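Local coordinates for protein trans-isoprenyl diphosphate synthase (Caulobacter crescentus, PDB 3OYR) that probably makes octaprenyl diphosphate, the precursor of the isoprenoid quinone side chain, by adding isopentenyl diphosphate units to farnesyl diphosphate, at residues L307-A310 / A311-D315; A337-A340 / V341-R344; L179-A182 / V183-I187; K213-A216 / L217-Y220. One frame throughout, in Å; residues are numbered along the deposited sequence.

Contact 1: L307-A310 / A311-D315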
# COMPACT_ATOMS: atom_id res chain seq x y z
N LEU B 307 -3.89 -30.79 -4.74
CA LEU B 307 -3.05 -30.78 -5.94
C LEU B 307 -3.75 -31.25 -7.21
O LEU B 307 -3.40 -30.79 -8.31
CB LEU B 307 -1.72 -31.52 -5.71
CG LEU B 307 -0.78 -30.97 -4.61
CD1 LEU B 307 0.46 -31.86 -4.43
CD2 LEU B 307 -0.34 -29.53 -4.86
N ASP B 308 -4.75 -32.13 -7.07
CA ASP B 308 -5.64 -32.52 -8.19
C ASP B 308 -6.42 -31.31 -8.69
O ASP B 308 -6.57 -31.10 -9.91
CB ASP B 308 -6.65 -33.60 -7.78
CG ASP B 308 -6.03 -34.99 -7.62
OD1 ASP B 308 -6.63 -35.82 -6.90
OD2 ASP B 308 -4.96 -35.26 -8.21
N LEU B 309 -6.91 -30.51 -7.75
CA LEU B 309 -7.63 -29.30 -8.10
C LEU B 309 -6.66 -28.27 -8.71
O LEU B 309 -6.97 -27.65 -9.72
CB LEU B 309 -8.35 -28.73 -6.87
CG LEU B 309 -9.23 -27.49 -7.07
CD1 LEU B 309 -10.28 -27.71 -8.16
CD2 LEU B 309 -9.90 -27.06 -5.76
N ALA B 310 -5.47 -28.15 -8.13
CA ALA B 310 -4.44 -27.27 -8.68
C ALA B 310 -4.11 -27.64 -10.13
O ALA B 310 -4.06 -26.75 -11.00
CB ALA B 310 -3.15 -27.31 -7.82
N ALA B 311 -3.94 -28.93 -10.40
CA ALA B 311 -3.68 -29.42 -11.76
C ALA B 311 -4.84 -29.09 -12.72
O ALA B 311 -4.59 -28.80 -13.90
CB ALA B 311 -3.38 -30.94 -11.76
N ASP B 312 -6.07 -29.13 -12.22
CA ASP B 312 -7.26 -28.71 -13.00
C ASP B 312 -7.17 -27.24 -13.43
O ASP B 312 -7.47 -26.89 -14.57
CB ASP B 312 -8.55 -28.92 -12.19
CG ASP B 312 -8.98 -30.39 -12.11
OD1 ASP B 312 -8.34 -31.24 -12.78
OD2 ASP B 312 -9.96 -30.69 -11.40
N TYR B 313 -6.75 -26.39 -12.50
CA TYR B 313 -6.53 -24.97 -12.82
C TYR B 313 -5.36 -24.79 -13.77
O TYR B 313 -5.44 -23.97 -14.69
CB TYR B 313 -6.38 -24.13 -11.54
CG TYR B 313 -7.72 -23.91 -10.85
CD1 TYR B 313 -8.00 -24.49 -9.63
CD2 TYR B 313 -8.70 -23.13 -11.45
CE1 TYR B 313 -9.22 -24.28 -8.99
CE2 TYR B 313 -9.94 -22.94 -10.84
CZ TYR B 313 -10.18 -23.51 -9.60
OH TYR B 313 -11.38 -23.33 -8.99
N ALA B 314 -4.30 -25.59 -13.59
CA ALA B 314 -3.15 -25.54 -14.52
C ALA B 314 -3.52 -25.92 -15.95
O ALA B 314 -3.01 -25.30 -16.89
CB ALA B 314 -2.02 -26.38 -14.04
N ASP B 315 -4.42 -26.91 -16.11
CA ASP B 315 -4.96 -27.28 -17.44
C ASP B 315 -5.73 -26.14 -18.06
O ASP B 315 -5.63 -25.88 -19.27
CB ASP B 315 -5.87 -28.53 -17.34
CG ASP B 315 -5.10 -29.79 -16.96
OD1 ASP B 315 -3.85 -29.78 -17.03
OD2 ASP B 315 -5.74 -30.78 -16.56

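Contact 2: A337-A340 / V341-R344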
# COMPACT_ATOMS: atom_id res chain seq x y z
N ALA B 337 2.85 -23.39 -15.97
CA ALA B 337 1.58 -23.89 -15.44
C ALA B 337 1.73 -25.23 -14.70
O ALA B 337 1.20 -25.39 -13.61
CB ALA B 337 0.54 -23.99 -16.57
N ASP B 338 2.49 -26.16 -15.29
CA ASP B 338 2.81 -27.43 -14.65
C ASP B 338 3.71 -27.25 -13.45
O ASP B 338 3.56 -27.94 -12.42
CB ASP B 338 3.45 -28.39 -15.67
CG ASP B 338 2.44 -28.89 -16.71
OD1 ASP B 338 1.22 -28.88 -16.41
OD2 ASP B 338 2.85 -29.27 -17.82
N PHE B 339 4.65 -26.31 -13.58
CA PHE B 339 5.56 -25.99 -12.50
C PHE B 339 4.83 -25.43 -11.28
O PHE B 339 5.17 -25.78 -10.14
CB PHE B 339 6.66 -25.02 -12.95
CG PHE B 339 7.64 -24.69 -11.87
CD1 PHE B 339 8.63 -25.60 -11.51
CD2 PHE B 339 7.56 -23.48 -11.18
CE1 PHE B 339 9.55 -25.30 -10.51
CE2 PHE B 339 8.47 -23.18 -10.17
CZ PHE B 339 9.46 -24.08 -9.84
N ALA B 340 3.84 -24.58 -11.51
CA ALA B 340 3.01 -24.06 -10.42
C ALA B 340 2.47 -25.17 -9.50
O ALA B 340 2.47 -25.01 -8.29
CB ALA B 340 1.87 -23.20 -10.96
N VAL B 341 2.06 -26.30 -10.09
CA VAL B 341 1.55 -27.45 -9.35
C VAL B 341 2.68 -28.36 -8.82
O VAL B 341 2.61 -28.82 -7.67
CB VAL B 341 0.57 -28.28 -10.23
CG1 VAL B 341 -0.03 -29.43 -9.45
CG2 VAL B 341 -0.54 -27.37 -10.76
N SER B 342 3.71 -28.59 -9.62
CA SER B 342 4.76 -29.57 -9.24
C SER B 342 5.85 -29.07 -8.27
O SER B 342 6.45 -29.89 -7.55
CB SER B 342 5.42 -30.19 -10.48
OG SER B 342 6.19 -29.24 -11.19
N ARG B 343 6.08 -27.75 -8.23
CA ARG B 343 7.15 -27.13 -7.42
C ARG B 343 7.19 -27.51 -5.94
O ARG B 343 6.18 -27.88 -5.34
CB ARG B 343 7.08 -25.60 -7.53
CG ARG B 343 5.85 -25.02 -6.88
CD ARG B 343 5.42 -23.65 -7.44
NE ARG B 343 4.21 -23.21 -6.72
CZ ARG B 343 4.24 -22.51 -5.59
NH1 ARG B 343 3.10 -22.16 -4.99
NH2 ARG B 343 5.40 -22.14 -5.07
N ARG B 344 8.39 -27.40 -5.37
CA ARG B 344 8.63 -27.66 -3.95
C ARG B 344 8.83 -26.36 -3.17
O ARG B 344 8.93 -26.39 -1.94
CB ARG B 344 9.86 -28.57 -3.78
CG ARG B 344 9.76 -29.95 -4.48
CD ARG B 344 8.46 -30.65 -4.13
NE ARG B 344 8.31 -30.84 -2.69
CZ ARG B 344 7.15 -31.05 -2.06
NH1 ARG B 344 6.01 -31.10 -2.73
NH2 ARG B 344 7.14 -31.20 -0.74

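Contact 3: L179-A182 / V183-I187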
# COMPACT_ATOMS: atom_id res chain seq x y z
N LEU B 179 -15.61 -22.78 7.29
CA LEU B 179 -15.30 -22.07 6.07
C LEU B 179 -15.64 -22.99 4.90
O LEU B 179 -15.23 -24.15 4.87
CB LEU B 179 -13.81 -21.69 6.07
CG LEU B 179 -13.17 -21.13 4.79
CD1 LEU B 179 -13.64 -19.71 4.55
CD2 LEU B 179 -11.66 -21.15 4.89
N SER B 180 -16.40 -22.48 3.94
CA SER B 180 -16.73 -23.29 2.77
C SER B 180 -15.60 -23.23 1.76
O SER B 180 -14.75 -22.34 1.82
CB SER B 180 -18.05 -22.83 2.13
OG SER B 180 -17.88 -21.61 1.44
N GLN B 181 -15.60 -24.19 0.85
CA GLN B 181 -14.66 -24.26 -0.25
C GLN B 181 -14.84 -23.05 -1.18
O GLN B 181 -13.86 -22.53 -1.71
CB GLN B 181 -14.86 -25.59 -0.99
CG GLN B 181 -13.92 -25.84 -2.17
CD GLN B 181 -13.73 -27.32 -2.48
OE1 GLN B 181 -13.39 -27.69 -3.60
NE2 GLN B 181 -13.95 -28.17 -1.48
N ALA B 182 -16.09 -22.61 -1.35
CA ALA B 182 -16.41 -21.51 -2.24
C ALA B 182 -15.85 -20.17 -1.73
O ALA B 182 -15.28 -19.41 -2.52
CB ALA B 182 -17.92 -21.42 -2.46
N VAL B 183 -16.00 -19.90 -0.44
CA VAL B 183 -15.39 -18.72 0.18
C VAL B 183 -13.86 -18.83 0.13
O VAL B 183 -13.19 -17.85 -0.20
CB VAL B 183 -15.90 -18.45 1.63
CG1 VAL B 183 -15.17 -17.25 2.29
CG2 VAL B 183 -17.43 -18.20 1.63
N TYR B 184 -13.32 -20.01 0.41
CA TYR B 184 -11.89 -20.25 0.26
C TYR B 184 -11.36 -19.92 -1.14
O TYR B 184 -10.33 -19.25 -1.25
CB TYR B 184 -11.53 -21.69 0.61
CG TYR B 184 -10.13 -22.06 0.18
CD1 TYR B 184 -9.03 -21.69 0.95
CD2 TYR B 184 -9.91 -22.77 -0.99
CE1 TYR B 184 -7.76 -22.02 0.56
CE2 TYR B 184 -8.63 -23.08 -1.40
CZ TYR B 184 -7.57 -22.72 -0.61
OH TYR B 184 -6.30 -23.05 -1.02
N LEU B 185 -12.04 -20.40 -2.18
CA LEU B 185 -11.66 -20.13 -3.56
C LEU B 185 -11.83 -18.67 -3.96
O LEU B 185 -11.14 -18.18 -4.84
CB LEU B 185 -12.45 -21.00 -4.54
CG LEU B 185 -12.16 -22.51 -4.59
CD1 LEU B 185 -13.15 -23.17 -5.57
CD2 LEU B 185 -10.72 -22.82 -4.96
N GLU B 186 -12.79 -18.00 -3.34
CA GLU B 186 -12.99 -16.58 -3.52
C GLU B 186 -11.82 -15.82 -2.91
O GLU B 186 -11.29 -14.92 -3.52
CB GLU B 186 -14.31 -16.16 -2.87
CG GLU B 186 -14.70 -14.71 -3.09
CD GLU B 186 -15.96 -14.29 -2.32
OE1 GLU B 186 -16.26 -13.08 -2.31
OE2 GLU B 186 -16.65 -15.17 -1.74
N ILE B 187 -11.39 -16.21 -1.71
CA ILE B 187 -10.23 -15.64 -1.05
C ILE B 187 -8.94 -15.81 -1.86
O ILE B 187 -8.23 -14.82 -2.10
CB ILE B 187 -10.04 -16.29 0.34
CG1 ILE B 187 -11.16 -15.83 1.28
CG2 ILE B 187 -8.60 -16.09 0.87
CD1 ILE B 187 -11.20 -16.61 2.63

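Contact 4: K213-A216 / L217-Y220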
# COMPACT_ATOMS: atom_id res chain seq x y z
N LYS B 213 -6.61 -11.13 -27.18
CA LYS B 213 -5.31 -11.54 -26.68
C LYS B 213 -5.10 -11.20 -25.20
O LYS B 213 -4.60 -12.04 -24.43
CB LYS B 213 -4.19 -10.91 -27.50
CG LYS B 213 -4.05 -11.43 -28.90
CD LYS B 213 -2.82 -10.81 -29.54
CE LYS B 213 -2.44 -11.50 -30.85
NZ LYS B 213 -1.29 -10.77 -31.49
N SER B 214 -5.46 -9.98 -24.79
CA SER B 214 -5.28 -9.59 -23.39
C SER B 214 -6.19 -10.37 -22.45
O SER B 214 -5.78 -10.76 -21.36
CB SER B 214 -5.39 -8.07 -23.18
OG SER B 214 -6.58 -7.53 -23.75
N GLU B 215 -7.40 -10.67 -22.93
CA GLU B 215 -8.36 -11.47 -22.18
C GLU B 215 -7.86 -12.90 -22.05
O GLU B 215 -7.94 -13.48 -20.96
CB GLU B 215 -9.77 -11.44 -22.80
CG GLU B 215 -10.62 -10.16 -22.49
CD GLU B 215 -10.73 -9.79 -20.99
OE1 GLU B 215 -10.85 -10.67 -20.11
OE2 GLU B 215 -10.71 -8.57 -20.70
N ALA B 216 -7.29 -13.44 -23.12
CA ALA B 216 -6.70 -14.79 -23.10
C ALA B 216 -5.55 -14.91 -22.10
O ALA B 216 -5.47 -15.87 -21.33
CB ALA B 216 -6.24 -15.19 -24.48
N LEU B 217 -4.69 -13.90 -22.10
CA LEU B 217 -3.54 -13.87 -21.23
C LEU B 217 -3.92 -13.65 -19.78
O LEU B 217 -3.36 -14.29 -18.88
CB LEU B 217 -2.52 -12.84 -21.74
CG LEU B 217 -1.60 -13.51 -22.75
CD1 LEU B 217 -0.92 -12.48 -23.67
CD2 LEU B 217 -0.56 -14.40 -22.03
N ARG B 218 -4.88 -12.76 -19.57
CA ARG B 218 -5.53 -12.61 -18.27
C ARG B 218 -6.06 -13.94 -17.74
O ARG B 218 -5.78 -14.31 -16.59
CB ARG B 218 -6.66 -11.60 -18.33
CG ARG B 218 -7.30 -11.43 -16.99
CD ARG B 218 -8.45 -10.46 -16.93
NE ARG B 218 -8.95 -10.48 -15.56
CZ ARG B 218 -8.35 -9.92 -14.51
NH1 ARG B 218 -7.22 -9.21 -14.63
NH2 ARG B 218 -8.90 -10.05 -13.32
N ASP B 219 -6.80 -14.65 -18.58
CA ASP B 219 -7.34 -15.99 -18.29
C ASP B 219 -6.22 -16.96 -17.88
O ASP B 219 -6.40 -17.75 -16.95
CB ASP B 219 -8.06 -16.50 -19.55
CG ASP B 219 -8.98 -17.71 -19.30
OD1 ASP B 219 -9.31 -18.03 -18.13
OD2 ASP B 219 -9.38 -18.34 -20.32
N TYR B 220 -5.09 -16.91 -18.59
CA TYR B 220 -3.93 -17.75 -18.29
C TYR B 220 -3.43 -17.45 -16.88
O TYR B 220 -3.26 -18.35 -16.08
CB TYR B 220 -2.78 -17.57 -19.34
CG TYR B 220 -1.49 -18.18 -18.87
CD1 TYR B 220 -1.26 -19.55 -19.01
CD2 TYR B 220 -0.50 -17.41 -18.24
CE1 TYR B 220 -0.09 -20.14 -18.55
CE2 TYR B 220 0.67 -18.01 -17.77
CZ TYR B 220 0.87 -19.36 -17.94
OH TYR B 220 2.02 -19.93 -17.47

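Contact 1: L307-A310 / A311-D315
Leu309 and Tyr313 form an i to i+4 pair one turn apart on helix 302-320, in the all-alpha fold of the isoprenyl diphosphate synthases. Their side chains lie next to each other and point the same way. The leucine meets the ring at one corner: both its CG and its CD1 stand 3.7 Å from Tyr313 CE1. Leu309 can lean forward along the helix because its CG is anti to the backbone N (chi1 -176°). On the tyrosine, CG is instead anti to the carbonyl carbon (chi1 -75°), and CD1 comes to 3.3 Å from Leu309 O. The same carbonyl accepts the backbone bond from Tyr313 N at 3.1 Å. Next to it, Ala314 N donates to Ala310 O at 2.8 Å. On the solvent side, Asp308 turns away and pairs with Arg19. A serine in place of Tyr313 would probably open a gap beside Leu309 CD1 and leave the neighbouring helices without the ring they pack on. That ring rests on Leu226 and Leu230 of helix 211-238 and on Leu185 of helix 181-206. Ala310 and Ala314 face Val341 of helix 328-342.

Contact 2: A337-A340 / V341-R344
Arg343 folds back over Phe339 and Ala340, and these three residues carry the contact. Arg343 CB sits over one face of the Phe339 ring, 3.8 Å from its centroid and 18° off the normal. This is a CH-pi contact, displaced toward the ring's CZ, which lies 3.6 Å from the same CB. The two side chains cross at about a right angle. Arg343 CG lies between its backbone N and carbonyl carbon (chi1 67°), and from there the chain runs extended to NE, across the end of the helix. NE donates to Ala340 O at 3.0 Å. The bond is bent, 138° at the hydrogen, though the oxygen lies close to the guanidinium plane.

The motif is a helix C-terminus. Helix 328-342 stops here, and Arg343 is the first residue to leave helical torsions. The last regular turn is held by Ser342 N to Asp338 O at 2.9 Å and Arg343 N to Phe339 O at 2.9 Å. Arg343 NE thus reaches a carbonyl in the final turn. Beyond it, NH1 bonds to Phe228 O and NH2 to Ala345 O, and the group makes a cation-pi contact with Phe228. A leucine in place of Arg343 would probably leave Ala340 O without its side-chain donor and Phe228 without its cation. The Arg343 side chain comes to about 4 Å of both Asp232 and a bound dimethylallyl diphosphate.

Contact 3: L179-A182 / V183-I187
Val183 touches both residues that lead into helix 181-206, Leu179 and Ser180. Its CB lies 3.7 Å from Ser180 OG. The two methyls then part. CG1 is anti to the backbone N (chi1 176°), which carries it to Leu179, where it meets CD1 at 3.7 Å. CG2 is anti to the carbonyl carbon and comes to 3.4 Å from Ser180 OG. The valine therefore has a greasy partner on one branch and a hydroxyl oxygen beside the other.

Ser180 is the N-cap. Its OG accepts from Val183 N at 3.2 Å, and the bond is nearly straight, 172° at the hydrogen. Ser180 O takes Tyr184 N at 3.1 Å, so this one residue receives two N-H groups of the first turn. Leu179 stands just before the cap and folds under it. Its CD2 lies 4.3 Å from Tyr184 CB, and its CD1 is 4.4 Å from Ile187 CD1, a turn further on. The same leucine also rests on Leu262 of helix 259-267. Tyr184 carries its ring away from the cap, and its OH bonds to Asp233.

The chemistry is that of a capped helix start with an apolar patch beneath it. The serine supplies an acceptor for a first-turn N-H that has no earlier helical carbonyl to use, while Leu179, Val183 and Ile187 bring apolar atoms together on the adjoining side.

Contact 4: K213-A216 / L217-Y220
Glu215 and Arg218 lie side by side within a regular turn of helix 211-238, a local contact well away from the annotated sites. It is a loose i to i+3 pairing. Glu215 OE1 approaches Arg218 CD at 4.0 Å and NE only at 4.9 Å, so the opposite charges are near but not in contact. Their flat groups are turned 55° apart. The glutamate bends at chi2 (-52°), which brings its carboxylate forward beside the CD methylene of the arginine. Arg218 leaves the backbone with CG anti to N (chi1 -179°) and stays extended as far as NE. Its guanidinium is thereby carried to helix 181-206, where NH2 pairs with Glu194 and NH1 with Glu201.

The fold here is a bundle of long helices, and the turn is built from ordinary i to i+4 bonds. Arg218 N donates to Ser214 O at 2.8 Å, Asp219 N to Glu215 O at 2.9 Å, and Leu217 N to Lys213 O at 3.0 Å. Side-chain carbons lie against the helix carbonyls. Leu217 CB stands 3.5 Å from Lys213 O, and Asp219 CB is 3.2 Å from Ala216 O. Leu217 packs on Phe324 and on Ala204 of helix 181-206. Tyr220 points its ring away from this turn, and its OH bonds to Leu333 O in helix 328-342.

Overall arrangement
Contacts 1 and 4 lie within helices, 2 at an end, 3 at a start. Contacts 1 and 2, centres 10 Å apart, belong to successive helices; Ala314 CB lies 3.4 Å from Ala337 O, and Val341 CG2 lies 3.6 Å from Ala310 O. Contact 3 meets contact 1 where Tyr313 OH reaches Leu185 CD1 at 3.8 Å. Contact 4 meets contact 2 at Tyr220 OH and Ala337 N, 3.9 Å apart. Contacts 3 and 4 stay apart, their nearest atoms about 11 Å away. The ligand lies closest to contact 2. The side chain of Ile187 in contact 3 is about 8 Å from a bound dimethylallyl diphosphate, and those of Ala310 and Tyr220 are about 13 Å away.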